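Local coordinates for Protein/nucleic acid deglycase 2 (Escherichia coli, PDB 1OI4) that removes methylglyoxal and glyoxal adducts from glycated proteins and nucleotides, releasing lactate or glycolate from the repaired proteins, at residues A[124-129]-A[145-150]; A[141-146]-A[171-176]; A[31-36]-A[94-99]; A[135-140]-A[153-158]. All coordinates share one frame; numbering follows the deposited sequence.

Contact 1 of 4, residues A[124-129]-A[145-150]; sequences ICHGPQ and VKPIII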
loop_
_atom_site.group_PDB
_atom_site.type_symbol
_atom_site.label_atom_id
_atom_site.label_comp_id
_atom_site.label_asym_id
_atom_site.label_seq_id
_atom_site.Cartn_x
_atom_site.Cartn_y
_atom_site.Cartn_z
ATOM N N ILE A 124 2.668 -3.628 -11.694
ATOM C CA ILE A 124 1.818 -2.489 -12.010
ATOM C C ILE A 124 1.101 -1.872 -10.805
ATOM O O ILE A 124 0.746 -2.566 -9.853
ATOM C CB ILE A 124 0.774 -2.900 -13.076
ATOM C CG1 ILE A 124 -0.109 -1.706 -13.446
ATOM C CG2 ILE A 124 -0.069 -4.060 -12.553
ATOM C CD1 ILE A 124 -0.919 -1.941 -14.712
ATOM N N CYS A 125 0.910 -0.553 -10.854
ATOM C CA CYS A 125 0.216 0.183 -9.796
ATOM C C CYS A 125 0.966 0.089 -8.459
ATOM O O CYS A 125 2.061 0.635 -8.321
ATOM C CB CYS A 125 -1.210 -0.361 -9.659
ATOM S SG CYS A 125 -2.441 0.852 -9.116
ATOM N N HIS A 126 0.380 -0.586 -7.475
ATOM C CA HIS A 126 1.044 -0.751 -6.183
ATOM C C HIS A 126 2.021 -1.932 -6.227
ATOM O O HIS A 126 2.832 -2.109 -5.319
ATOM C CB HIS A 126 0.024 -0.998 -5.063
ATOM C CG HIS A 126 -0.717 0.230 -4.630
ATOM N ND1 HIS A 126 -1.730 0.794 -5.377
ATOM C CD2 HIS A 126 -0.592 1.002 -3.525
ATOM C CE1 HIS A 126 -2.196 1.861 -4.751
ATOM N NE2 HIS A 126 -1.523 2.010 -3.624
ATOM N N GLY A 127 1.932 -2.739 -7.283
ATOM C CA GLY A 127 2.808 -3.896 -7.417
ATOM C C GLY A 127 4.262 -3.658 -7.043
ATOM O O GLY A 127 4.880 -4.499 -6.384
ATOM N N PRO A 128 4.845 -2.523 -7.458
ATOM C CA PRO A 128 6.241 -2.220 -7.137
ATOM C C PRO A 128 6.576 -2.234 -5.643
ATOM O O PRO A 128 7.742 -2.340 -5.272
ATOM C CB PRO A 128 6.439 -0.847 -7.768
ATOM C CG PRO A 128 5.596 -0.959 -9.024
ATOM C CD PRO A 128 4.322 -1.583 -8.467
ATOM N N GLN A 129 5.568 -2.123 -4.787
ATOM C CA GLN A 129 5.820 -2.132 -3.346
ATOM C C GLN A 129 6.615 -3.370 -2.928
ATOM O O GLN A 129 7.443 -3.302 -2.019
ATOM C CB GLN A 129 4.501 -2.057 -2.567
ATOM C CG GLN A 129 3.779 -0.706 -2.716
ATOM C CD GLN A 129 2.529 -0.602 -1.855
ATOM O OE1 GLN A 129 1.619 -1.419 -1.970
ATOM N NE2 GLN A 129 2.480 0.410 -0.990
ATOM N N VAL A 145 2.149 3.873 -9.295
ATOM C CA VAL A 145 0.981 4.688 -8.989
ATOM C C VAL A 145 1.351 5.862 -8.073
ATOM O O VAL A 145 2.201 5.736 -7.191
ATOM C CB VAL A 145 -0.123 3.812 -8.342
ATOM C CG1 VAL A 145 0.279 3.423 -6.931
ATOM C CG2 VAL A 145 -1.465 4.533 -8.375
ATOM N N LYS A 146 0.698 6.997 -8.289
ATOM C CA LYS A 146 0.967 8.223 -7.544
ATOM C C LYS A 146 1.314 8.154 -6.056
ATOM O O LYS A 146 2.367 8.637 -5.647
ATOM C CB LYS A 146 -0.184 9.219 -7.736
ATOM C CG LYS A 146 -0.001 10.146 -8.934
ATOM C CD LYS A 146 -0.809 11.429 -8.776
ATOM C CE LYS A 146 -1.896 11.555 -9.830
ATOM N NZ LYS A 146 -2.895 10.452 -9.761
ATOM N N PRO A 147 0.439 7.567 -5.224
ATOM C CA PRO A 147 0.749 7.500 -3.792
ATOM C C PRO A 147 2.095 6.907 -3.376
ATOM O O PRO A 147 2.610 7.253 -2.318
ATOM C CB PRO A 147 -0.432 6.714 -3.214
ATOM C CG PRO A 147 -0.902 5.886 -4.386
ATOM C CD PRO A 147 -0.831 6.879 -5.514
ATOM N N ILE A 148 2.675 6.027 -4.186
ATOM C CA ILE A 148 3.950 5.429 -3.794
ATOM C C ILE A 148 5.174 5.951 -4.539
ATOM O O ILE A 148 6.283 5.464 -4.332
ATOM C CB ILE A 148 3.907 3.878 -3.906
ATOM C CG1 ILE A 148 3.867 3.444 -5.372
ATOM C CG2 ILE A 148 2.674 3.342 -3.185
ATOM C CD1 ILE A 148 3.914 1.929 -5.546
ATOM N N ILE A 149 4.979 6.951 -5.391
ATOM C CA ILE A 149 6.091 7.527 -6.140
ATOM C C ILE A 149 7.224 7.908 -5.189
ATOM O O ILE A 149 8.393 7.629 -5.455
ATOM C CB ILE A 149 5.634 8.784 -6.935
ATOM C CG1 ILE A 149 4.707 8.366 -8.085
ATOM C CG2 ILE A 149 6.837 9.535 -7.475
ATOM C CD1 ILE A 149 4.148 9.532 -8.883
ATOM N N ILE A 150 6.868 8.537 -4.072
ATOM C CA ILE A 150 7.854 8.954 -3.083
ATOM C C ILE A 150 8.613 7.753 -2.491
ATOM O O ILE A 150 9.816 7.841 -2.232
ATOM C CB ILE A 150 7.175 9.771 -1.939
ATOM C CG1 ILE A 150 8.214 10.211 -0.905
ATOM C CG2 ILE A 150 6.103 8.927 -1.250
ATOM C CD1 ILE A 150 9.242 11.169 -1.425
#

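Contact 2 of 4, residues A[141-146]-A[171-176]; sequences KLTAVK and LVTSRT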
loop_
_atom_site.group_PDB
_atom_site.type_symbol
_atom_site.label_atom_id
_atom_site.label_comp_id
_atom_site.label_asym_id
_atom_site.label_seq_id
_atom_site.Cartn_x
_atom_site.Cartn_y
_atom_site.Cartn_z
ATOM N N LYS A 141 15.303 1.844 -13.421
ATOM C CA LYS A 141 14.225 2.669 -13.950
ATOM C C LYS A 141 12.857 2.007 -13.885
ATOM O O LYS A 141 12.687 0.863 -14.290
ATOM C CB LYS A 141 14.521 3.045 -15.405
ATOM C CG LYS A 141 15.891 3.671 -15.628
ATOM C CD LYS A 141 16.107 3.997 -17.093
ATOM C CE LYS A 141 17.498 4.560 -17.330
ATOM N NZ LYS A 141 17.722 4.902 -18.763
ATOM N N LEU A 142 11.879 2.744 -13.381
ATOM C CA LEU A 142 10.523 2.231 -13.302
ATOM C C LEU A 142 9.519 3.322 -12.983
ATOM O O LEU A 142 9.882 4.474 -12.729
ATOM C CB LEU A 142 10.431 1.110 -12.260
ATOM C CG LEU A 142 11.067 1.312 -10.888
ATOM C CD1 LEU A 142 10.503 2.558 -10.238
ATOM C CD2 LEU A 142 10.805 0.088 -10.028
ATOM N N THR A 143 8.248 2.951 -13.018
ATOM C CA THR A 143 7.182 3.879 -12.708
ATOM C C THR A 143 6.271 3.178 -11.711
ATOM O O THR A 143 6.522 2.026 -11.347
ATOM C CB THR A 143 6.389 4.267 -13.973
ATOM O OG1 THR A 143 5.562 5.398 -13.682
ATOM C CG2 THR A 143 5.515 3.108 -14.440
ATOM N N ALA A 144 5.225 3.869 -11.274
ATOM C CA ALA A 144 4.277 3.313 -10.311
ATOM C C ALA A 144 3.139 4.297 -10.079
ATOM O O ALA A 144 3.168 5.413 -10.585
ATOM C CB ALA A 144 4.985 3.012 -8.983
ATOM N N VAL A 145 2.149 3.873 -9.295
ATOM C CA VAL A 145 0.981 4.688 -8.989
ATOM C C VAL A 145 1.351 5.862 -8.073
ATOM O O VAL A 145 2.201 5.736 -7.191
ATOM C CB VAL A 145 -0.123 3.812 -8.342
ATOM C CG1 VAL A 145 0.279 3.423 -6.931
ATOM C CG2 VAL A 145 -1.465 4.533 -8.375
ATOM N N LYS A 146 0.698 6.997 -8.289
ATOM C CA LYS A 146 0.967 8.223 -7.544
ATOM C C LYS A 146 1.314 8.154 -6.056
ATOM O O LYS A 146 2.367 8.637 -5.647
ATOM C CB LYS A 146 -0.184 9.219 -7.736
ATOM C CG LYS A 146 -0.001 10.146 -8.934
ATOM C CD LYS A 146 -0.809 11.429 -8.776
ATOM C CE LYS A 146 -1.896 11.555 -9.830
ATOM N NZ LYS A 146 -2.895 10.452 -9.761
ATOM N N LEU A 171 12.634 -5.589 -15.911
ATOM C CA LEU A 171 11.593 -4.988 -15.092
ATOM C C LEU A 171 10.623 -4.153 -15.903
ATOM O O LEU A 171 11.001 -3.144 -16.501
ATOM C CB LEU A 171 12.209 -4.108 -14.006
ATOM C CG LEU A 171 13.190 -4.751 -13.025
ATOM C CD1 LEU A 171 13.691 -3.677 -12.069
ATOM C CD2 LEU A 171 12.515 -5.882 -12.257
ATOM N N VAL A 172 9.368 -4.580 -15.918
ATOM C CA VAL A 172 8.328 -3.861 -16.627
ATOM C C VAL A 172 7.374 -3.289 -15.588
ATOM O O VAL A 172 6.799 -4.031 -14.795
ATOM C CB VAL A 172 7.546 -4.797 -17.564
ATOM C CG1 VAL A 172 6.452 -4.017 -18.292
ATOM C CG2 VAL A 172 8.498 -5.444 -18.559
ATOM N N THR A 173 7.223 -1.970 -15.575
ATOM C CA THR A 173 6.315 -1.333 -14.629
ATOM C C THR A 173 5.378 -0.342 -15.305
ATOM O O THR A 173 5.719 0.273 -16.320
ATOM C CB THR A 173 7.073 -0.597 -13.497
ATOM O OG1 THR A 173 8.018 0.321 -14.058
ATOM C CG2 THR A 173 7.788 -1.593 -12.603
ATOM N N SER A 174 4.183 -0.218 -14.738
ATOM C CA SER A 174 3.163 0.697 -15.236
ATOM C C SER A 174 2.472 1.344 -14.039
ATOM O O SER A 174 2.641 0.892 -12.904
ATOM C CB SER A 174 2.158 -0.048 -16.110
ATOM O OG SER A 174 2.771 -0.454 -17.322
ATOM N N ARG A 175 1.674 2.376 -14.303
ATOM C CA ARG A 175 1.014 3.135 -13.240
ATOM C C ARG A 175 -0.395 2.734 -12.828
ATOM O O ARG A 175 -0.673 2.590 -11.640
ATOM C CB ARG A 175 0.988 4.619 -13.626
ATOM C CG ARG A 175 2.333 5.173 -14.066
ATOM C CD ARG A 175 2.162 6.468 -14.859
ATOM N NE ARG A 175 1.377 6.248 -16.073
ATOM C CZ ARG A 175 1.247 7.132 -17.059
ATOM N NH1 ARG A 175 1.852 8.313 -16.984
ATOM N NH2 ARG A 175 0.517 6.831 -18.129
ATOM N N THR A 176 -1.281 2.571 -13.807
ATOM C CA THR A 176 -2.679 2.251 -13.531
ATOM C C THR A 176 -3.285 1.295 -14.559
ATOM O O THR A 176 -2.632 0.921 -15.533
ATOM C CB THR A 176 -3.522 3.533 -13.561
ATOM O OG1 THR A 176 -3.660 3.967 -14.923
ATOM C CG2 THR A 176 -2.838 4.644 -12.765
HETATM O O HOH W 1 10.558 -0.785 -14.876
#

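Contact 3 of 4, residues A[31-36]-A[94-99]; sequences TDEFED and GGHSPD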
loop_
_atom_site.group_PDB
_atom_site.type_symbol
_atom_site.label_atom_id
_atom_site.label_comp_id
_atom_site.label_asym_id
_atom_site.label_seq_id
_atom_site.Cartn_x
_atom_site.Cartn_y
_atom_site.Cartn_z
ATOM N N THR A 31 -3.087 -11.789 -3.441
ATOM C CA THR A 31 -3.972 -12.060 -2.314
ATOM C C THR A 31 -5.191 -11.147 -2.411
ATOM O O THR A 31 -5.376 -10.457 -3.412
ATOM C CB THR A 31 -3.262 -11.843 -0.958
ATOM O OG1 THR A 31 -4.070 -12.385 0.093
ATOM C CG2 THR A 31 -3.035 -10.357 -0.697
ATOM N N ASP A 32 -6.019 -11.143 -1.373
ATOM C CA ASP A 32 -7.225 -10.324 -1.359
ATOM C C ASP A 32 -7.017 -8.832 -1.609
ATOM O O ASP A 32 -6.018 -8.241 -1.186
ATOM C CB ASP A 32 -7.954 -10.506 -0.029
ATOM C CG ASP A 32 -8.424 -11.931 0.183
ATOM O OD1 ASP A 32 -9.224 -12.423 -0.647
ATOM O OD2 ASP A 32 -7.995 -12.554 1.176
ATOM N N GLU A 33 -7.990 -8.239 -2.294
ATOM C CA GLU A 33 -8.002 -6.821 -2.613
ATOM C C GLU A 33 -7.030 -6.367 -3.689
ATOM O O GLU A 33 -6.640 -5.204 -3.736
ATOM C CB GLU A 33 -7.811 -6.005 -1.336
ATOM C CG GLU A 33 -8.940 -6.226 -0.342
ATOM C CD GLU A 33 -8.811 -5.369 0.896
ATOM O OE1 GLU A 33 -8.743 -4.130 0.759
ATOM O OE2 GLU A 33 -8.780 -5.937 2.006
ATOM N N PHE A 34 -6.641 -7.289 -4.558
ATOM C CA PHE A 34 -5.764 -6.944 -5.662
ATOM C C PHE A 34 -6.652 -6.146 -6.620
ATOM O O PHE A 34 -7.885 -6.276 -6.577
ATOM C CB PHE A 34 -5.248 -8.220 -6.341
ATOM C CG PHE A 34 -6.333 -9.069 -6.954
ATOM C CD1 PHE A 34 -6.738 -8.866 -8.266
ATOM C CD2 PHE A 34 -6.961 -10.062 -6.209
ATOM C CE1 PHE A 34 -7.756 -9.642 -8.834
ATOM C CE2 PHE A 34 -7.980 -10.842 -6.763
ATOM C CZ PHE A 34 -8.375 -10.630 -8.078
ATOM N N GLU A 35 -6.048 -5.308 -7.459
ATOM C CA GLU A 35 -6.822 -4.534 -8.429
ATOM C C GLU A 35 -7.280 -5.523 -9.501
ATOM O O GLU A 35 -6.478 -6.007 -10.300
ATOM C CB GLU A 35 -5.961 -3.432 -9.061
ATOM C CG GLU A 35 -6.687 -2.629 -10.138
ATOM C CD GLU A 35 -7.905 -1.884 -9.606
ATOM O OE1 GLU A 35 -8.858 -1.680 -10.380
ATOM O OE2 GLU A 35 -7.910 -1.490 -8.423
ATOM N N ASP A 36 -8.577 -5.810 -9.507
ATOM C CA ASP A 36 -9.187 -6.775 -10.421
ATOM C C ASP A 36 -8.584 -6.951 -11.813
ATOM O O ASP A 36 -8.069 -8.026 -12.131
ATOM C CB ASP A 36 -10.684 -6.483 -10.548
ATOM C CG ASP A 36 -11.387 -6.483 -9.203
ATOM O OD1 ASP A 36 -12.281 -7.326 -8.989
ATOM O OD2 ASP A 36 -11.039 -5.637 -8.358
ATOM N N GLY A 94 -1.502 -4.851 -8.601
ATOM C CA GLY A 94 -1.615 -3.837 -7.568
ATOM C C GLY A 94 -2.796 -3.939 -6.614
ATOM O O GLY A 94 -3.131 -5.022 -6.136
ATOM N N GLY A 95 -3.434 -2.805 -6.340
ATOM C CA GLY A 95 -4.540 -2.796 -5.400
ATOM C C GLY A 95 -3.907 -2.851 -4.019
ATOM O O GLY A 95 -2.801 -2.350 -3.835
ATOM N N HIS A 96 -4.581 -3.455 -3.048
ATOM C CA HIS A 96 -4.005 -3.550 -1.710
ATOM C C HIS A 96 -3.300 -4.889 -1.495
ATOM O O HIS A 96 -2.824 -5.181 -0.396
ATOM C CB HIS A 96 -5.089 -3.354 -0.648
ATOM C CG HIS A 96 -5.719 -1.996 -0.679
ATOM N ND1 HIS A 96 -4.987 -0.834 -0.566
ATOM C CD2 HIS A 96 -7.012 -1.615 -0.803
ATOM C CE1 HIS A 96 -5.801 0.205 -0.621
ATOM N NE2 HIS A 96 -7.036 -0.241 -0.764
ATOM N N SER A 97 -3.220 -5.700 -2.547
ATOM C CA SER A 97 -2.568 -6.999 -2.442
ATOM C C SER A 97 -1.097 -6.907 -2.016
ATOM O O SER A 97 -0.665 -7.626 -1.117
ATOM C CB SER A 97 -2.676 -7.755 -3.769
ATOM O OG SER A 97 -1.963 -8.977 -3.704
ATOM N N PRO A 98 -0.305 -6.029 -2.661
ATOM C CA PRO A 98 1.109 -5.902 -2.285
ATOM C C PRO A 98 1.307 -5.497 -0.820
ATOM O O PRO A 98 2.241 -5.954 -0.161
ATOM C CB PRO A 98 1.626 -4.846 -3.257
ATOM C CG PRO A 98 0.797 -5.101 -4.480
ATOM C CD PRO A 98 -0.584 -5.271 -3.893
ATOM N N ASP A 99 0.430 -4.639 -0.311
ATOM C CA ASP A 99 0.527 -4.206 1.083
ATOM C C ASP A 99 0.387 -5.413 2.011
ATOM O O ASP A 99 1.130 -5.562 2.983
ATOM C CB ASP A 99 -0.572 -3.193 1.400
ATOM C CG ASP A 99 -0.604 -2.808 2.869
ATOM O OD1 ASP A 99 -1.670 -2.971 3.502
ATOM O OD2 ASP A 99 0.430 -2.340 3.392
#

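Contact 4 of 4, residues A[135-140]-A[153-158]; sequences DVIRGR and KNAGAE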
loop_
_atom_site.group_PDB
_atom_site.type_symbol
_atom_site.label_atom_id
_atom_site.label_comp_id
_atom_site.label_asym_id
_atom_site.label_seq_id
_atom_site.Cartn_x
_atom_site.Cartn_y
_atom_site.Cartn_z
ATOM N N ASP A 135 14.013 -4.673 -1.894
ATOM C CA ASP A 135 15.107 -3.714 -2.017
ATOM C C ASP A 135 16.024 -4.043 -3.192
ATOM O O ASP A 135 17.237 -4.178 -3.035
ATOM C CB ASP A 135 15.901 -3.657 -0.709
ATOM C CG ASP A 135 16.882 -2.497 -0.671
ATOM O OD1 ASP A 135 16.535 -1.404 -1.162
ATOM O OD2 ASP A 135 17.994 -2.674 -0.140
ATOM N N VAL A 136 15.428 -4.152 -4.374
ATOM C CA VAL A 136 16.166 -4.473 -5.588
ATOM C C VAL A 136 15.944 -3.476 -6.715
ATOM O O VAL A 136 16.070 -3.838 -7.880
ATOM C CB VAL A 136 15.770 -5.855 -6.132
ATOM C CG1 VAL A 136 16.216 -6.941 -5.169
ATOM C CG2 VAL A 136 14.258 -5.906 -6.348
ATOM N N ILE A 137 15.627 -2.228 -6.391
ATOM C CA ILE A 137 15.389 -1.257 -7.451
ATOM C C ILE A 137 16.278 -0.022 -7.407
ATOM O O ILE A 137 16.139 0.877 -8.239
ATOM C CB ILE A 137 13.905 -0.806 -7.475
ATOM C CG1 ILE A 137 13.541 -0.096 -6.169
ATOM C CG2 ILE A 137 13.003 -2.014 -7.701
ATOM C CD1 ILE A 137 12.115 0.438 -6.137
ATOM N N ARG A 138 17.198 0.033 -6.449
ATOM C CA ARG A 138 18.079 1.188 -6.360
ATOM C C ARG A 138 18.858 1.309 -7.664
ATOM O O ARG A 138 19.514 0.362 -8.095
ATOM C CB ARG A 138 19.036 1.038 -5.174
ATOM C CG ARG A 138 19.930 2.247 -4.930
ATOM C CD ARG A 138 20.522 2.189 -3.524
ATOM N NE ARG A 138 19.486 2.278 -2.492
ATOM C CZ ARG A 138 18.929 3.416 -2.082
ATOM N NH1 ARG A 138 19.306 4.576 -2.609
ATOM N NH2 ARG A 138 17.992 3.394 -1.143
ATOM N N GLY A 139 18.754 2.472 -8.302
ATOM C CA GLY A 139 19.453 2.700 -9.556
ATOM C C GLY A 139 18.725 2.200 -10.797
ATOM O O GLY A 139 19.185 2.425 -11.919
ATOM N N ARG A 140 17.590 1.532 -10.609
ATOM C CA ARG A 140 16.831 1.009 -11.740
ATOM C C ARG A 140 15.662 1.904 -12.141
ATOM O O ARG A 140 15.093 2.627 -11.315
ATOM C CB ARG A 140 16.335 -0.406 -11.427
ATOM C CG ARG A 140 17.462 -1.332 -10.985
ATOM C CD ARG A 140 17.080 -2.796 -11.073
ATOM N NE ARG A 140 16.805 -3.201 -12.448
ATOM C CZ ARG A 140 16.731 -4.466 -12.849
ATOM N NH1 ARG A 140 16.918 -5.450 -11.979
ATOM N NH2 ARG A 140 16.456 -4.746 -14.112
ATOM N N LYS A 153 11.157 6.403 -5.050
ATOM C CA LYS A 153 12.323 7.287 -5.110
ATOM C C LYS A 153 13.195 7.110 -3.867
ATOM O O LYS A 153 14.425 7.097 -3.954
ATOM C CB LYS A 153 11.880 8.748 -5.227
ATOM C CG LYS A 153 11.187 9.074 -6.537
ATOM C CD LYS A 153 10.844 10.547 -6.634
ATOM C CE LYS A 153 10.245 10.870 -7.997
ATOM N NZ LYS A 153 9.799 12.286 -8.077
ATOM N N ASN A 154 12.557 6.975 -2.709
ATOM C CA ASN A 154 13.288 6.780 -1.464
ATOM C C ASN A 154 14.048 5.458 -1.510
ATOM O O ASN A 154 15.023 5.268 -0.788
ATOM C CB ASN A 154 12.322 6.792 -0.270
ATOM C CG ASN A 154 11.963 8.209 0.186
ATOM O OD1 ASN A 154 11.057 8.403 0.999
ATOM N ND2 ASN A 154 12.683 9.199 -0.332
ATOM N N ALA A 155 13.596 4.550 -2.370
ATOM C CA ALA A 155 14.230 3.243 -2.516
ATOM C C ALA A 155 15.401 3.300 -3.500
ATOM O O ALA A 155 15.976 2.272 -3.855
ATOM C CB ALA A 155 13.193 2.202 -2.975
ATOM N N GLY A 156 15.737 4.509 -3.944
ATOM C CA GLY A 156 16.845 4.696 -4.865
ATOM C C GLY A 156 16.552 4.495 -6.343
ATOM O O GLY A 156 17.466 4.566 -7.163
ATOM N N ALA A 157 15.296 4.245 -6.700
ATOM C CA ALA A 157 14.959 4.035 -8.105
ATOM C C ALA A 157 14.814 5.354 -8.852
ATOM O O ALA A 157 14.521 6.383 -8.251
ATOM C CB ALA A 157 13.672 3.233 -8.222
ATOM N N GLU A 158 15.028 5.317 -10.163
ATOM C CA GLU A 158 14.878 6.514 -10.986
ATOM C C GLU A 158 13.463 6.472 -11.548
ATOM O O GLU A 158 13.140 5.648 -12.408
ATOM C CB GLU A 158 15.904 6.541 -12.121
ATOM C CG GLU A 158 15.827 7.812 -12.957
ATOM C CD GLU A 158 16.906 7.894 -14.021
ATOM O OE1 GLU A 158 17.087 6.906 -14.764
ATOM O OE2 GLU A 158 17.569 8.952 -14.120
HETATM O O HOH W 2 15.914 -0.650 -3.801
HETATM O O HOH W 3 18.023 6.633 -1.123
#

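Contact 1 of 4, residues A[124-129]-A[145-150]
Val145 lies over one face of the His126 imidazole. Its CG1 methyl sits 3.8 Å from the ring centroid, 18° off the ring normal, a CH-pi contact displaced toward the ring's rim. The other methyl, CG2, stands beside the thiol, 3.9 Å from Cys125 SG. CG1 lies between the valine's own backbone N and carbonyl carbon (chi1 72°), which puts it over the ring while CG2 goes to the thiol. Cys125 is probably the catalytic nucleophile. It occupies the sharp bend between strand 121-124 and helix 128-134, the nucleophile elbow of the DJ-1/PfpI family, here a type II' turn with positive phi (63°) at the cysteine. A weak backbone bond joins Val145 N to Cys125 O at 3.4 Å. Ile148 packs against the elbow. Its CD1 is 3.6 Å from Cys125 O and also meets Gln129 CG. The CG2 branch of Ile148 lies 3.7 Å from Gln129 NE2 and approaches the His126 ring obliquely. Pro147 crosses the imidazole at about a right angle, with CG 4.0 Å from His126 NE2. That nitrogen is hydrogen-bonded to Asp99 of the second subunit, a bond that should limit rotation of the ring.

Contact 2 of 4, residues A[141-146]-A[171-176]
Segments 141-146 and 171-176 run in roughly the same direction, 27° apart over their touching parts. They do not pair as strands. Thr143 faces Thr173 with CA atoms 5.6 Å apart, and the chains draw closer toward Ala144 and Arg175. The one direct hydrogen bond runs from backbone to side chain: Thr143 N donates to Thr173 OG1 at 2.8 Å, with an N-H...O angle of 163°. The hydroxyl of Thr173 lies between its own backbone N and carbonyl carbon (chi1 54°), which turns it to the other segment. Leu142 CB packs 3.1 Å from the same OG1. A water also hydrogen-bonds to this hydroxyl and donates to Lys141 O at 2.8 Å, bridging the segments. Thr143 uses both branches. Its methyl CG2 presses on the backbone, a tight 3.5 Å from Ser174 CA. Its OG1, anti to the backbone N, lies 3.3 Å from Arg175 CG and is hydrogen-bonded to Tyr160 O. The Arg175 chain crosses Thr143 obliquely, then bends at chi3, and its guanidinium forms salt bridges with Asp161 and Asp179. At the far end Val145 CB rests 3.6 Å from Arg175 O. Strand 171-174 belongs to the main sheet, between strands 121-124 and 165-167, and helix 180-191 packs on its Val172 and Ser174 side. Segment 141-146 lies on the Thr173 side, where strand 141-142 pairs with strand 158-159 in a small separate parallel sheet.

Contact 3 of 4, residues A[31-36]-A[94-99]
Two loops at the C-terminal ends of neighbouring parallel strands meet here, beside Cys125, the probable nucleophile. Segment 31-36 follows strand 25-29, and segment 94-99 follows strand 89-92. His96 N donates to Glu33 O at 2.8 Å. A weak bond of 3.2 Å runs the other way, from Glu35 N to Gly94 O. The same carbonyl receives a CA-H...O contact from Phe34. Gly95, at positive phi (78°), lies close against the 33-35 backbone, its CA 3.6 Å from both Glu33 O and Glu35 N. It belongs to the type II' turn from Gly94 to Ser97 that leads into helix 97-101. Ser97 OG, anti to its own N (chi1 176°), accepts a bond from Thr31 N at 3.0 Å. Ser97 CB packs 3.7 Å from Phe34 CB, while the Phe34 ring has Thr31 O and Asp36 O at its edge. Glu33 is extended beyond CG and crosses His96 obliquely. Its OE1 comes 3.4 Å from His96 CD2, with carboxylate and ring planes 81° apart. The other oxygen, OE2, is hydrogen-bonded to Tyr100 OH. His96 NE2 is hydrogen-bonded to Tyr100 OH of the second subunit, and the His96 ring stacks on its counterpart there, so this edge of the contact faces the second subunit. Gly94 N has a weak hydrogen bond to Glu38 OE1, from helix 37-48. Loops gathered at the C-terminal edge of a parallel sheet, next to the probable nucleophile, are characteristic of the active-site side of the flavodoxin-like DJ-1/PfpI fold.

Contact 4 of 4, residues A[135-140]-A[153-158]
Ile137 touches two methyls with CD1, 3.8 Å from both Ala155 CB and Ala157 CB. Its carbonyl O receives a CA-H...O contact from Ala157. Its N donates to a water that in turn donates to Ala155 O and, at 2.8 Å, to Asp135 OD1, which brings Asp135 into the contact. Arg138 follows with CG anti to the backbone N (chi1 -176°) and a bend at chi3. This spreads its guanidinium flat over the turn, with one face on Ala155 O and Gly156 CA. Its NH1 is 3.3 Å from Gly156 CA. A second water, in the guanidinium plane, accepts from NH1 and donates weakly to Asn154 O. The turn beneath is the Schellman motif that ends helix 149-154, with Gly156 as its C-prime residue at positive phi (84°). Gly139, in the type II turn from Ile137 to Arg140, donates its N to Gly156 O at 2.7 Å, from above the carbonyl plane. Last comes Arg140, whose O accepts from Glu158 N at 2.9 Å. This bond leads into the small parallel sheet of strands 141-142 and 158-159. The Arg140 side chain turns elsewhere, to a salt bridge with Asp167.

Overall arrangement
From the N terminus, contact 3 comes first. It joins the loop after strand 25-29 to the one after strand 89-92, and it closes before the others open. Contact 1 then links the nucleophile turn after strand 121-124 to the start of helix 149-154. Contact 4 opens inside that loop and closes beyond it, so contacts 1 and 4 cross. Contact 2 in turn crosses contact 4, ending at strand 171-174 of the main sheet. Contacts 1 and 2 share Val145 and Lys146 and also meet where Cys125 adjoins Ser174. His126 packs on Gly95, joining contact 1 to contact 3. All four contacts reach the second subunit, contact 2 only through Lys146.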